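Local coordinates for protein ABC-type metal ion transport system, periplasmic component (Vibrio vulnificus, PDB 3K2D) that binds methionine in a cleft between two alpha/beta lobes, probably as the substrate-binding lipoprotein of an ABC importer, and activates Toll-like receptor 2, at residues K64-L67 / D68-E72; I173-T176 / T177-S180; G11-A14 / G15-Q19. The protein carries 4 engineered substitutions. All coordinates share one frame; numbering follows the deposited sequence.

Contact 1 (K64-L67 / D68-E72); sequences KPYL and DRQVE. With MET (methionine), chain C.
Residues Lys64 to Glu72 form unbroken alpha-helix, the start of helix 64-74, in which the carbonyls of Lys64, Pro65, Tyr66 and Leu67 each take the N-H four residues on. The bond from Asp68 N to Lys64 O is nearly straight, 2.8 Å with an N-H...O angle of 174°. The helix directly follows strand 58-63 in the NlpA fold of the periplasmic-binding-protein clan. One turn apart on its outer side, Lys64 and Asp68 make an i to i+4 salt bridge. Lys64 NZ lies 3.0 Å from Asp68 OD2, which receives it through its syn lone pair. The lysine chain runs extended and bends at its last torsion (chi4 -76°), which turns NZ to the carboxylate. Both residues are exposed, so solvent probably weakens the pair. On another side of the helix, Leu67 and Val71 lie side by side and point the same way. Leu67 CD1 meets Val71 CG2 at 3.9 Å, and the buried Leu67 also packs on Leu78 and Ile80 of strand 78-83. Tyr66 faces the bound methionine. Its CG stands anti to the backbone N, and the ring extends beside Gln70, which points the same way. The two flat groups are turned 66° against each other. Phe61, Tyr44 and Asn116, also of the methionine pocket, touch Tyr66 as well. The ligand thioether end is received by the ring face: the methyl CE of the bound methionine sits over the ring centre, 3.1 Å above its plane.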
loop_
_atom_site.group_PDB
_atom_site.type_symbol
_atom_site.label_atom_id
_atom_site.label_comp_id
_atom_site.label_asym_id
_atom_site.label_seq_id
_atom_site.Cartn_x
_atom_site.Cartn_y
_atom_site.Cartn_z
ATOM N N LYS A 64 -8.533 -3.145 -1.339
ATOM C CA LYS A 64 -9.782 -3.587 -0.732
ATOM C C LYS A 64 -9.655 -4.407 0.563
ATOM O O LYS A 64 -10.334 -4.111 1.555
ATOM C CB LYS A 64 -10.625 -4.339 -1.765
ATOM C CG LYS A 64 -12.056 -4.578 -1.328
ATOM C CD LYS A 64 -12.923 -4.993 -2.504
ATOM C CE LYS A 64 -14.351 -5.311 -2.060
ATOM N NZ LYS A 64 -14.500 -6.631 -1.373
ATOM N N PRO A 65 -8.784 -5.436 0.584
ATOM C CA PRO A 65 -8.657 -6.225 1.816
ATOM C C PRO A 65 -8.448 -5.337 3.024
ATOM O O PRO A 65 -9.061 -5.544 4.065
ATOM C CB PRO A 65 -7.443 -7.102 1.540
ATOM C CG PRO A 65 -7.535 -7.338 0.068
ATOM C CD PRO A 65 -7.865 -5.944 -0.453
ATOM N N TYR A 66 -7.590 -4.335 2.876
ATOM C CA TYR A 66 -7.284 -3.422 3.964
ATOM C C TYR A 66 -8.461 -2.547 4.386
ATOM O O TYR A 66 -8.684 -2.317 5.573
ATOM C CB TYR A 66 -6.107 -2.536 3.583
ATOM C CG TYR A 66 -5.647 -1.667 4.723
ATOM C CD1 TYR A 66 -6.254 -0.442 4.979
ATOM C CD2 TYR A 66 -4.608 -2.075 5.558
ATOM C CE1 TYR A 66 -5.838 0.356 6.032
ATOM C CE2 TYR A 66 -4.188 -1.284 6.610
ATOM C CZ TYR A 66 -4.807 -0.071 6.843
ATOM O OH TYR A 66 -4.397 0.714 7.900
ATOM N N LEU A 67 -9.198 -2.043 3.408
ATOM C CA LEU A 67 -10.351 -1.199 3.673
ATOM C C LEU A 67 -11.451 -2.011 4.372
ATOM O O LEU A 67 -11.982 -1.589 5.400
ATOM C CB LEU A 67 -10.867 -0.622 2.352
ATOM C CG LEU A 67 -12.240 0.051 2.334
ATOM C CD1 LEU A 67 -12.244 1.304 3.193
ATOM C CD2 LEU A 67 -12.587 0.370 0.884
ATOM N N ASP A 68 -11.786 -3.176 3.817
ATOM C CA ASP A 68 -12.818 -4.018 4.422
ATOM C C ASP A 68 -12.487 -4.334 5.879
ATOM O O ASP A 68 -13.338 -4.229 6.763
ATOM C CB ASP A 68 -12.986 -5.331 3.650
ATOM C CG ASP A 68 -13.571 -5.127 2.263
ATOM O OD1 ASP A 68 -14.148 -4.051 2.011
ATOM O OD2 ASP A 68 -13.470 -6.046 1.424
ATOM N N ARG A 69 -11.238 -4.709 6.126
ATOM C CA ARG A 69 -10.806 -5.053 7.466
ATOM C C ARG A 69 -10.941 -3.872 8.414
ATOM O O ARG A 69 -11.391 -4.013 9.549
ATOM C CB ARG A 69 -9.358 -5.534 7.433
ATOM C CG ARG A 69 -8.791 -5.866 8.793
ATOM C CD ARG A 69 -9.559 -6.995 9.449
ATOM N NE ARG A 69 -9.114 -7.188 10.824
ATOM C CZ ARG A 69 -9.001 -8.372 11.410
ATOM N NH1 ARG A 69 -9.309 -9.477 10.744
ATOM N NH2 ARG A 69 -8.548 -8.451 12.650
ATOM N N GLN A 70 -10.553 -2.698 7.945
ATOM C CA GLN A 70 -10.620 -1.510 8.775
ATOM C C GLN A 70 -12.059 -1.047 9.020
ATOM O O GLN A 70 -12.373 -0.505 10.077
ATOM C CB GLN A 70 -9.807 -0.404 8.128
ATOM C CG GLN A 70 -9.780 0.861 8.924
ATOM C CD GLN A 70 -8.390 1.378 9.049
ATOM O OE1 GLN A 70 -7.565 0.782 9.737
ATOM N NE2 GLN A 70 -8.102 2.478 8.367
ATOM N N VAL A 71 -12.923 -1.252 8.034
ATOM C CA VAL A 71 -14.328 -0.888 8.161
ATOM C C VAL A 71 -15.000 -1.817 9.177
ATOM O O VAL A 71 -15.873 -1.407 9.933
ATOM C CB VAL A 71 -15.049 -1.014 6.806
ATOM C CG1 VAL A 71 -16.561 -1.192 7.012
ATOM C CG2 VAL A 71 -14.752 0.224 5.967
ATOM N N GLU A 72 -14.580 -3.074 9.186
ATOM C CA GLU A 72 -15.127 -4.056 10.104
ATOM C C GLU A 72 -14.678 -3.779 11.535
ATOM O O GLU A 72 -15.460 -3.919 12.473
ATOM C CB GLU A 72 -14.677 -5.448 9.682
ATOM C CG GLU A 72 -15.307 -6.586 10.448
ATOM C CD GLU A 72 -14.817 -7.929 9.938
ATOM O OE1 GLU A 72 -13.597 -8.205 10.060
ATOM O OE2 GLU A 72 -15.643 -8.702 9.405
HETATM N N MET C . 0.018 0.629 -0.879
HETATM C CA MET C . 0.102 -0.734 -0.228
HETATM C C MET C . 0.520 -1.705 -1.275
HETATM O O MET C . -0.006 -1.632 -2.419
HETATM C CB MET C . -1.217 -1.258 0.303
HETATM C CG MET C . -1.800 -0.462 1.381
HETATM S SD MET C . -3.010 -1.375 2.272
HETATM C CE MET C . -3.284 -0.011 3.342
HETATM O OXT MET C . 1.354 -2.572 -0.975
#

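Contact 2 (I173-T176 / T177-S180); sequences IINT and TYAS. With MET (methionine), chain C.
Thr177 and Asn175 both meet the bound methionine at the turn where strand 171-174 runs into helix 176-179. Thr177 OG1 accepts a hydrogen bond from the ligand N at 3.3 Å. A chi1 of -58° holds OG1 beside the threonine's own backbone N, where it meets that ligand N. The Asn175 side chain lies by the ligand carboxylate. Behind this shell, the backbone fixes the turn. Asn175, at the N-cap position, gives its carbonyl O to two N-H groups. Ala179 N comes in the carbonyl plane at 2.9 Å, and Tyr178 N comes from above that plane at 3.0 Å. One residue on, Thr176 O takes the N-H of Ser180, also at 3.0 Å. Ile174 packs back on the helix, its CG2 lying 3.9 Å from Ala179 CB and also near Tyr178 CB. The Tyr178 ring turns its edge to Asn175 CB, and its OH is hydrogen-bonded to Thr42 O. Further out, Glu17 and Tyr44 both hydrogen-bond Thr177 OG1. This hydroxyl is therefore shared by two protein groups and the ligand ammonium, and the nearby Glu17 carboxylate probably favours a positive charge on the ligand ammonium group.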
loop_
_atom_site.group_PDB
_atom_site.type_symbol
_atom_site.label_atom_id
_atom_site.label_comp_id
_atom_site.label_asym_id
_atom_site.label_seq_id
_atom_site.Cartn_x
_atom_site.Cartn_y
_atom_site.Cartn_z
ATOM N N ILE A 173 9.823 -7.931 3.874
ATOM C CA ILE A 173 8.822 -7.696 2.845
ATOM C C ILE A 173 8.294 -6.304 3.181
ATOM O O ILE A 173 7.696 -6.095 4.236
ATOM C CB ILE A 173 7.709 -8.766 2.902
ATOM C CG1 ILE A 173 8.284 -10.101 2.401
ATOM C CG2 ILE A 173 6.510 -8.335 2.060
ATOM C CD1 ILE A 173 7.328 -11.275 2.493
ATOM N N ILE A 174 8.550 -5.352 2.289
ATOM C CA ILE A 174 8.169 -3.963 2.504
ATOM C C ILE A 174 7.208 -3.437 1.451
ATOM O O ILE A 174 7.402 -3.689 0.264
ATOM C CB ILE A 174 9.425 -3.062 2.472
ATOM C CG1 ILE A 174 10.496 -3.629 3.409
ATOM C CG2 ILE A 174 9.061 -1.641 2.853
ATOM C CD1 ILE A 174 11.828 -2.882 3.369
ATOM N N ASN A 175 6.179 -2.708 1.890
ATOM C CA ASN A 175 5.213 -2.098 0.977
ATOM C C ASN A 175 6.041 -1.121 0.133
ATOM O O ASN A 175 6.936 -0.454 0.660
ATOM C CB ASN A 175 4.149 -1.303 1.759
ATOM C CG ASN A 175 3.285 -2.178 2.656
ATOM O OD1 ASN A 175 2.347 -2.831 2.196
ATOM N ND2 ASN A 175 3.600 -2.198 3.942
ATOM N N THR A 176 5.755 -1.028 -1.162
ATOM C CA THR A 176 6.509 -0.116 -2.025
ATOM C C THR A 176 6.372 1.325 -1.528
ATOM O O THR A 176 7.221 2.174 -1.776
ATOM C CB THR A 176 6.030 -0.220 -3.497
ATOM O OG1 THR A 176 6.289 -1.539 -3.997
ATOM C CG2 THR A 176 6.749 0.791 -4.366
ATOM N N THR A 177 5.288 1.584 -0.813
ATOM C CA THR A 177 5.010 2.895 -0.247
ATOM C C THR A 177 6.190 3.393 0.561
ATOM O O THR A 177 6.473 4.589 0.588
ATOM C CB THR A 177 3.821 2.841 0.723
ATOM O OG1 THR A 177 2.665 2.356 0.037
ATOM C CG2 THR A 177 3.548 4.221 1.304
ATOM N N TYR A 178 6.861 2.467 1.237
ATOM C CA TYR A 178 7.989 2.813 2.086
ATOM C C TYR A 178 9.319 2.388 1.487
ATOM O O TYR A 178 10.328 3.066 1.664
ATOM C CB TYR A 178 7.803 2.166 3.458
ATOM C CG TYR A 178 6.575 2.647 4.207
ATOM C CD1 TYR A 178 6.577 3.870 4.872
ATOM C CD2 TYR A 178 5.406 1.882 4.233
ATOM C CE1 TYR A 178 5.457 4.325 5.544
ATOM C CE2 TYR A 178 4.275 2.320 4.904
ATOM C CZ TYR A 178 4.304 3.548 5.565
ATOM O OH TYR A 178 3.194 3.982 6.272
ATOM N N ALA A 179 9.326 1.266 0.779
ATOM C CA ALA A 179 10.549 0.779 0.163
ATOM C C ALA A 179 11.098 1.860 -0.765
ATOM O O ALA A 179 12.315 2.014 -0.916
ATOM C CB ALA A 179 10.268 -0.487 -0.616
ATOM N N SER A 180 10.196 2.625 -1.373
ATOM C CA SER A 180 10.610 3.680 -2.284
ATOM C C SER A 180 11.299 4.821 -1.552
ATOM O O SER A 180 12.163 5.491 -2.119
ATOM C CB SER A 180 9.408 4.225 -3.053
ATOM O OG SER A 180 8.502 4.875 -2.186
HETATM N N MET C . 0.018 0.629 -0.879
HETATM C CA MET C . 0.102 -0.734 -0.228
HETATM C C MET C . 0.520 -1.705 -1.275
HETATM O O MET C . -0.006 -1.632 -2.419
HETATM C CB MET C . -1.217 -1.258 0.303
HETATM C CG MET C . -1.800 -0.462 1.381
HETATM S SD MET C . -3.010 -1.375 2.272
HETATM C CE MET C . -3.284 -0.011 3.342
HETATM O OXT MET C . 1.354 -2.572 -0.975
#

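Contact 3 (G11-A14 / G15-Q19); sequences GVMA and GAEAQ
Glu17 OE1 accepts a hydrogen bond of 2.7 Å from a water, and this water in turn accepts the N-H of Met13 at 2.9 Å. The water thus joins the end of strand 8-13 to the first turn of helix 16-32. A second water makes a similar link along the backbone. It donates to Ala14 O at 3.0 Å and accepts from Glu17 N at 2.8 Å. Glu17 N lies in the first turn of the helix, and the water supplies its acceptor. No direct hydrogen bond joins 11-14 to 15-19, so the polar link between them runs through these two waters. The Glu17 chain is extended beyond CG (chi2 176°) and lies alongside Met13, pointing the same way. OE1 comes 3.9 Å from Met13 CG. The other oxygen, OE2, is hydrogen-bonded to Thr177 OG1, so both carboxylate oxygens are held. Gly15, the N-cap residue, turns the chain with a positive phi of 95°. Apart from the waters, Val12 CG2 packs on Ala18 CB at 4.1 Å, and both residues touch Thr40 of strand 36-41. This is the strand-to-helix turn of a beta-alpha-beta unit, 8-13, 16-32 and 36-41. Such turns at strand ends commonly line the ligand cleft of periplasmic binding proteins, and here Glu17 touches the bound methionine.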
loop_
_atom_site.group_PDB
_atom_site.type_symbol
_atom_site.label_atom_id
_atom_site.label_comp_id
_atom_site.label_asym_id
_atom_site.label_seq_id
_atom_site.Cartn_x
_atom_site.Cartn_y
_atom_site.Cartn_z
ATOM N N GLY A 11 -6.467 12.685 0.781
ATOM C CA GLY A 11 -5.448 12.117 1.647
ATOM C C GLY A 11 -4.591 11.103 0.905
ATOM O O GLY A 11 -5.110 10.219 0.224
ATOM N N VAL A 12 -3.275 11.240 1.031
ATOM C CA VAL A 12 -2.355 10.334 0.363
ATOM C C VAL A 12 -1.160 10.032 1.263
ATOM O O VAL A 12 -1.013 10.613 2.338
ATOM C CB VAL A 12 -1.857 10.945 -0.971
ATOM C CG1 VAL A 12 -3.049 11.312 -1.859
ATOM C CG2 VAL A 12 -0.996 12.170 -0.700
ATOM N N MET A 13 -0.305 9.118 0.836
ATOM C CA MET A 13 0.854 8.795 1.644
ATOM C C MET A 13 2.046 9.636 1.201
ATOM O O MET A 13 2.264 9.867 0.008
ATOM C CB MET A 13 1.181 7.296 1.547
ATOM C CG MET A 13 0.045 6.348 2.009
ATOM S SD MET A 13 -0.667 6.695 3.583
ATOM C CE MET A 13 0.477 6.274 4.483
ATOM N N ALA A 14 2.803 10.116 2.182
ATOM C CA ALA A 14 3.992 10.925 1.935
ATOM C C ALA A 14 4.995 10.203 1.009
ATOM O O ALA A 14 5.044 8.978 0.974
ATOM C CB ALA A 14 4.653 11.249 3.266
ATOM N N GLY A 15 5.780 10.963 0.251
ATOM C CA GLY A 15 6.764 10.348 -0.625
ATOM C C GLY A 15 6.391 10.102 -2.084
ATOM O O GLY A 15 5.712 10.908 -2.719
ATOM N N ALA A 16 6.858 8.976 -2.614
ATOM C CA ALA A 16 6.613 8.594 -3.993
ATOM C C ALA A 16 5.150 8.701 -4.380
ATOM O O ALA A 16 4.813 9.216 -5.449
ATOM C CB ALA A 16 7.105 7.169 -4.226
ATOM N N GLU A 17 4.273 8.212 -3.517
ATOM C CA GLU A 17 2.849 8.248 -3.816
ATOM C C GLU A 17 2.260 9.657 -3.864
ATOM O O GLU A 17 1.331 9.921 -4.631
ATOM C CB GLU A 17 2.096 7.356 -2.828
ATOM C CG GLU A 17 2.199 5.890 -3.212
ATOM C CD GLU A 17 1.555 4.949 -2.209
ATOM O OE1 GLU A 17 0.457 5.269 -1.699
ATOM O OE2 GLU A 17 2.143 3.881 -1.948
ATOM N N ALA A 18 2.802 10.562 -3.059
ATOM C CA ALA A 18 2.326 11.936 -3.070
ATOM C C ALA A 18 2.749 12.583 -4.389
ATOM O O ALA A 18 2.047 13.439 -4.918
ATOM C CB ALA A 18 2.911 12.714 -1.895
ATOM N N GLN A 19 3.899 12.174 -4.917
ATOM C CA GLN A 19 4.392 12.729 -6.174
ATOM C C GLN A 19 3.432 12.385 -7.301
ATOM O O GLN A 19 3.181 13.202 -8.196
ATOM C CB GLN A 19 5.782 12.186 -6.487
ATOM C CG GLN A 19 6.838 12.647 -5.513
ATOM C CD GLN A 19 8.219 12.175 -5.902
ATOM O OE1 GLN A 19 8.728 12.524 -6.969
ATOM N NE2 GLN A 19 8.836 11.369 -5.043
HETATM O O HOH W 1 -0.750 7.641 -1.591
HETATM O O HOH W 2 4.852 6.878 -1.091
#

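All three contacts reach one bound methionine. Contact 1 receives its thioether end, while contact 2 meets its amino and carboxylate end. Their centres lie 20 Å apart and their nearest atoms about 8 Å apart, so the ligand bridges them. Contacts 2 and 3 touch directly, with centres 12 Å apart. Thr177 OG1 and Glu17 OE2 are 2.6 Å apart, a probable hydrogen bond, and Thr177 CG2 packs on Met13 CB at 3.9 Å. Glu17 of contact 3 probably helps to position this threonine, and its side chain itself comes about 4 Å from the ligand. Contacts 1 and 3 stay about 8 Å apart at their nearest atoms. Arg119 and Asn202 add further hydrogen bonds to the ligand.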